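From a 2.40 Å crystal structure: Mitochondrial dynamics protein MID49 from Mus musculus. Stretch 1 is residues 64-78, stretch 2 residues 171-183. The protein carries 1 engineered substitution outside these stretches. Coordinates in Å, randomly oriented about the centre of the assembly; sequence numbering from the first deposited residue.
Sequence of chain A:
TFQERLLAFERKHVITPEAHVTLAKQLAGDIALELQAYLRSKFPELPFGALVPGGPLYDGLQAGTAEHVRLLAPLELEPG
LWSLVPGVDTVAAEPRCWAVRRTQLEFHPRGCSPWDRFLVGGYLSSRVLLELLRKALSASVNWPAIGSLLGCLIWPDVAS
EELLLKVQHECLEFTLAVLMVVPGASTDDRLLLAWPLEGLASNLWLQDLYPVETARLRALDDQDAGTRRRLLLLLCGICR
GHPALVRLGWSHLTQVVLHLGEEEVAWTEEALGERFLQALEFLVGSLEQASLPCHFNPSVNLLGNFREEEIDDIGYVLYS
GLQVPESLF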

# COMPACT_ATOMS: atom_id res chain seq x y z
N GLY A 64 1.94 9.57 -10.07
CA GLY A 64 0.54 9.82 -10.35
C GLY A 64 -0.41 8.97 -9.53
O GLY A 64 -0.21 8.73 -8.34
N THR A 65 -1.48 8.53 -10.19
CA THR A 65 -2.56 7.82 -9.52
C THR A 65 -2.69 6.40 -10.03
O THR A 65 -3.78 5.83 -9.99
CB THR A 65 -3.91 8.56 -9.71
OG1 THR A 65 -4.11 8.85 -11.10
CG2 THR A 65 -3.91 9.86 -8.95
N ALA A 66 -1.59 5.83 -10.51
CA ALA A 66 -1.57 4.44 -10.98
C ALA A 66 -1.96 3.52 -9.85
O ALA A 66 -2.77 2.61 -10.04
CB ALA A 66 -0.20 4.06 -11.51
N GLU A 67 -1.39 3.79 -8.68
CA GLU A 67 -1.72 3.06 -7.46
C GLU A 67 -2.80 3.80 -6.67
O GLU A 67 -3.10 4.98 -6.95
CB GLU A 67 -0.49 2.91 -6.57
CG GLU A 67 0.71 2.34 -7.26
CD GLU A 67 0.51 0.90 -7.64
OE1 GLU A 67 -0.19 0.18 -6.89
OE2 GLU A 67 1.07 0.49 -8.68
N HIS A 68 -3.34 3.12 -5.67
CA HIS A 68 -4.24 3.75 -4.72
C HIS A 68 -3.55 4.92 -4.06
O HIS A 68 -2.31 4.99 -3.98
CB HIS A 68 -4.69 2.77 -3.63
CG HIS A 68 -5.64 1.73 -4.12
ND1 HIS A 68 -6.13 1.72 -5.40
CD2 HIS A 68 -6.19 0.66 -3.49
CE1 HIS A 68 -6.95 0.69 -5.55
NE2 HIS A 68 -7.00 0.04 -4.40
N VAL A 69 -4.35 5.86 -3.59
CA VAL A 69 -3.88 6.95 -2.78
C VAL A 69 -4.27 6.61 -1.33
O VAL A 69 -5.46 6.40 -1.02
CB VAL A 69 -4.47 8.27 -3.24
CG1 VAL A 69 -3.98 9.43 -2.35
CG2 VAL A 69 -4.15 8.48 -4.72
N ARG A 70 -3.27 6.52 -0.46
CA ARG A 70 -3.53 6.16 0.93
C ARG A 70 -4.11 7.34 1.70
O ARG A 70 -3.62 8.47 1.61
CB ARG A 70 -2.26 5.62 1.60
CG ARG A 70 -1.30 5.00 0.61
CD ARG A 70 -0.52 3.80 1.14
NE ARG A 70 0.05 4.04 2.46
CZ ARG A 70 0.49 3.06 3.24
NH1 ARG A 70 0.44 1.79 2.84
NH2 ARG A 70 0.98 3.35 4.44
N LEU A 71 -5.20 7.08 2.41
CA LEU A 71 -5.75 8.03 3.34
C LEU A 71 -5.63 7.40 4.74
O LEU A 71 -6.41 6.50 5.11
CB LEU A 71 -7.19 8.37 2.97
CG LEU A 71 -7.74 9.64 3.58
CD1 LEU A 71 -6.79 10.77 3.26
CD2 LEU A 71 -9.13 9.94 3.05
N LEU A 72 -4.62 7.85 5.48
CA LEU A 72 -4.28 7.29 6.78
C LEU A 72 -5.10 7.96 7.86
O LEU A 72 -5.12 9.18 7.94
CB LEU A 72 -2.80 7.47 7.09
CG LEU A 72 -1.77 6.86 6.15
CD1 LEU A 72 -0.41 6.81 6.83
CD2 LEU A 72 -2.21 5.49 5.67
N ALA A 73 -5.80 7.16 8.66
CA ALA A 73 -6.52 7.63 9.84
C ALA A 73 -5.91 6.97 11.09
O ALA A 73 -6.24 5.83 11.43
CB ALA A 73 -8.03 7.32 9.73
N PRO A 74 -4.97 7.67 11.75
CA PRO A 74 -4.25 7.06 12.89
C PRO A 74 -5.07 7.00 14.16
O PRO A 74 -5.63 8.00 14.59
CB PRO A 74 -3.02 7.96 13.06
CG PRO A 74 -3.42 9.28 12.45
CD PRO A 74 -4.38 8.96 11.33
N LEU A 75 -5.13 5.82 14.76
CA LEU A 75 -5.73 5.66 16.07
C LEU A 75 -4.75 6.20 17.09
O LEU A 75 -3.54 5.98 16.95
CB LEU A 75 -6.03 4.19 16.36
CG LEU A 75 -7.26 3.56 15.72
CD1 LEU A 75 -7.01 3.20 14.26
CD2 LEU A 75 -7.69 2.35 16.56
N GLU A 76 -5.24 6.96 18.07
CA GLU A 76 -4.35 7.37 19.15
C GLU A 76 -4.58 6.44 20.34
O GLU A 76 -5.55 6.61 21.06
CB GLU A 76 -4.56 8.83 19.54
CG GLU A 76 -4.16 9.78 18.42
CD GLU A 76 -4.51 11.22 18.66
OE1 GLU A 76 -5.24 11.53 19.64
OE2 GLU A 76 -4.02 12.05 17.87
N LEU A 77 -3.69 5.47 20.51
CA LEU A 77 -3.83 4.51 21.61
C LEU A 77 -3.18 5.04 22.91
O LEU A 77 -2.14 5.69 22.87
CB LEU A 77 -3.22 3.17 21.21
CG LEU A 77 -3.84 2.44 20.01
CD1 LEU A 77 -3.15 1.10 19.73
CD2 LEU A 77 -5.33 2.24 20.25
N GLU A 78 -3.82 4.81 24.05
CA GLU A 78 -3.20 5.16 25.34
C GLU A 78 -1.87 4.42 25.52
O GLU A 78 -1.80 3.21 25.35
CB GLU A 78 -4.13 4.84 26.53
CG GLU A 78 -5.47 5.57 26.51
CD GLU A 78 -6.53 4.89 25.63
OE1 GLU A 78 -6.19 3.96 24.86
OE2 GLU A 78 -7.71 5.28 25.72
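Stretch 2 (171-183) CLEFTLAVLMVVP

A single water extends the ladder between these two stretches by one rung, ahead of the first direct backbone bond. Water 1 donates to Glu-67 O at 3.0 Å and accepts from Thr-175 N at 2.8 Å, so it links the two backbones just before the strands pair directly.

From there stretch 2 runs as an extended strand beside strand 69-74. The N-to-C directions differ by 37°, the signed crossing angle is -37°, and the axes approach to 4.5 Å; the pairing is therefore parallel with a marked twist. The register is unbroken from Val-69 opposite Leu-176 to Pro-74 opposite Val-181, with CA-CA separations of 4.6 to 5.0 Å and no bulge.

Seven backbone hydrogen bonds fix this register, and they alternate in donor as a parallel ladder requires. Val-69 N donates to Thr-175 O (2.9 Å), and Ala-177 N returns a bond to Val-69 O (2.8 Å). Leu-71 N then donates to Ala-177 O (2.8 Å) and Leu-179 N to Leu-71 O (2.7 Å); Ala-73 N donates to Leu-179 O (2.7 Å) and Val-181 N to Ala-73 O (3.0 Å). Leu-75 N closes the series on Val-181 O at 2.9 Å. All N-H...O angles lie between 158° and 178°, so every bond is near linear. Pro-74, which has no amide hydrogen, falls between bonding positions and costs the ladder nothing; its CA instead makes a CA-H...O contact with Val-181 O at 3.4 Å.

Side chains alternate between the two faces of the sheet. On the face carrying Val-69, Leu-71 and Ala-73, Val-69 CG1 meets Leu-176 CD2 at 3.7 Å, while Val-69 CG2 lies 3.8 Å from Phe-174 CD2. On the face carrying Arg-70, Leu-72 and Pro-74, Leu-72 CD2 packs on Leu-179 CD1 at 3.7 Å and Pro-74 CB on Val-181 CG2 at 4.1 Å. Leu-179 CD1 also lies over one face of the Arg-70 guanidinium.

Contacts continue past both ends of strand 69-74. Before it, Thr-65 CB approaches Phe-174 CB to 3.6 Å, and Thr-175 CG2 sits 4.0 Å from the centroid of the His-68 ring, 19° off the normal, a CH-pi contact over the face. After it, Leu-75 CD1 reaches Met-180 CB at 3.8 Å, and Leu-77 CD1 reaches Val-182 CG1 at 4.0 Å. Together the stretches bury 995 Å², summed over both sides.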

# COMPACT_ATOMS: atom_id res chain seq x y z
N CYS A 171 -9.22 14.65 -17.29
CA CYS A 171 -8.41 13.50 -17.54
C CYS A 171 -7.85 12.86 -16.28
O CYS A 171 -6.66 12.53 -16.25
CB CYS A 171 -7.26 13.88 -18.46
SG CYS A 171 -7.74 14.63 -20.03
N LEU A 172 -8.67 12.65 -15.26
CA LEU A 172 -8.17 12.01 -14.05
C LEU A 172 -9.20 11.09 -13.46
O LEU A 172 -10.36 11.35 -13.58
CB LEU A 172 -7.79 13.05 -13.01
CG LEU A 172 -6.66 12.51 -12.17
CD1 LEU A 172 -5.37 12.61 -12.98
CD2 LEU A 172 -6.59 13.29 -10.86
N GLU A 173 -8.77 9.99 -12.87
CA GLU A 173 -9.61 9.08 -12.09
C GLU A 173 -8.74 8.55 -11.00
O GLU A 173 -7.59 8.23 -11.29
CB GLU A 173 -10.11 7.92 -12.94
CG GLU A 173 -11.33 8.19 -13.76
CD GLU A 173 -11.63 7.05 -14.72
OE1 GLU A 173 -10.70 6.26 -15.00
OE2 GLU A 173 -12.77 6.96 -15.23
N PHE A 174 -9.24 8.40 -9.77
CA PHE A 174 -8.47 7.60 -8.82
C PHE A 174 -9.20 7.09 -7.58
O PHE A 174 -10.35 7.42 -7.32
CB PHE A 174 -7.22 8.36 -8.36
CG PHE A 174 -7.51 9.59 -7.57
CD1 PHE A 174 -7.72 10.79 -8.21
CD2 PHE A 174 -7.54 9.54 -6.19
CE1 PHE A 174 -7.96 11.94 -7.49
CE2 PHE A 174 -7.80 10.68 -5.46
CZ PHE A 174 -7.99 11.88 -6.11
N THR A 175 -8.48 6.26 -6.82
CA THR A 175 -9.03 5.58 -5.68
C THR A 175 -8.35 5.97 -4.37
O THR A 175 -7.13 6.04 -4.30
CB THR A 175 -8.91 4.08 -5.86
OG1 THR A 175 -9.56 3.72 -7.08
CG2 THR A 175 -9.57 3.34 -4.70
N LEU A 176 -9.15 6.25 -3.35
CA LEU A 176 -8.62 6.49 -2.02
C LEU A 176 -8.81 5.23 -1.18
O LEU A 176 -9.91 4.66 -1.12
CB LEU A 176 -9.30 7.69 -1.36
CG LEU A 176 -8.90 9.09 -1.83
CD1 LEU A 176 -9.99 10.09 -1.44
CD2 LEU A 176 -7.56 9.54 -1.27
N ALA A 177 -7.74 4.77 -0.56
CA ALA A 177 -7.87 3.67 0.40
C ALA A 177 -7.89 4.26 1.79
O ALA A 177 -6.89 4.84 2.25
CB ALA A 177 -6.74 2.65 0.25
N VAL A 178 -9.04 4.17 2.46
CA VAL A 178 -9.14 4.71 3.81
C VAL A 178 -8.55 3.70 4.77
O VAL A 178 -9.08 2.60 4.93
CB VAL A 178 -10.58 5.01 4.21
CG1 VAL A 178 -10.60 5.64 5.58
CG2 VAL A 178 -11.23 5.92 3.18
N LEU A 179 -7.43 4.07 5.39
CA LEU A 179 -6.68 3.14 6.22
C LEU A 179 -6.61 3.57 7.67
O LEU A 179 -5.92 4.54 8.00
CB LEU A 179 -5.26 2.96 5.69
CG LEU A 179 -5.14 2.50 4.24
CD1 LEU A 179 -3.73 2.77 3.74
CD2 LEU A 179 -5.50 1.00 4.11
N MET A 180 -7.31 2.84 8.54
CA MET A 180 -7.15 3.06 9.99
C MET A 180 -5.86 2.38 10.45
O MET A 180 -5.66 1.19 10.19
CB MET A 180 -8.35 2.54 10.79
CG MET A 180 -9.61 3.42 10.69
SD MET A 180 -11.09 2.71 11.43
CE MET A 180 -11.29 1.19 10.50
N VAL A 181 -4.97 3.13 11.07
CA VAL A 181 -3.64 2.61 11.32
C VAL A 181 -3.19 2.80 12.76
O VAL A 181 -3.64 3.73 13.44
CB VAL A 181 -2.62 3.24 10.34
CG1 VAL A 181 -3.04 3.00 8.89
CG2 VAL A 181 -2.46 4.73 10.59
N VAL A 182 -2.34 1.87 13.23
CA VAL A 182 -1.63 2.02 14.52
C VAL A 182 -0.11 1.91 14.24
O VAL A 182 0.29 1.28 13.23
CB VAL A 182 -2.10 0.97 15.58
CG1 VAL A 182 -3.61 0.97 15.74
CG2 VAL A 182 -1.66 -0.39 15.21
N PRO A 183 0.75 2.51 15.12
CA PRO A 183 2.20 2.66 14.86
C PRO A 183 3.09 1.41 14.69
O PRO A 183 4.16 1.56 14.12
CB PRO A 183 2.69 3.44 16.09
CG PRO A 183 1.51 4.25 16.50
CD PRO A 183 0.32 3.33 16.26
O HOH W 1 -5.96 5.47 -7.77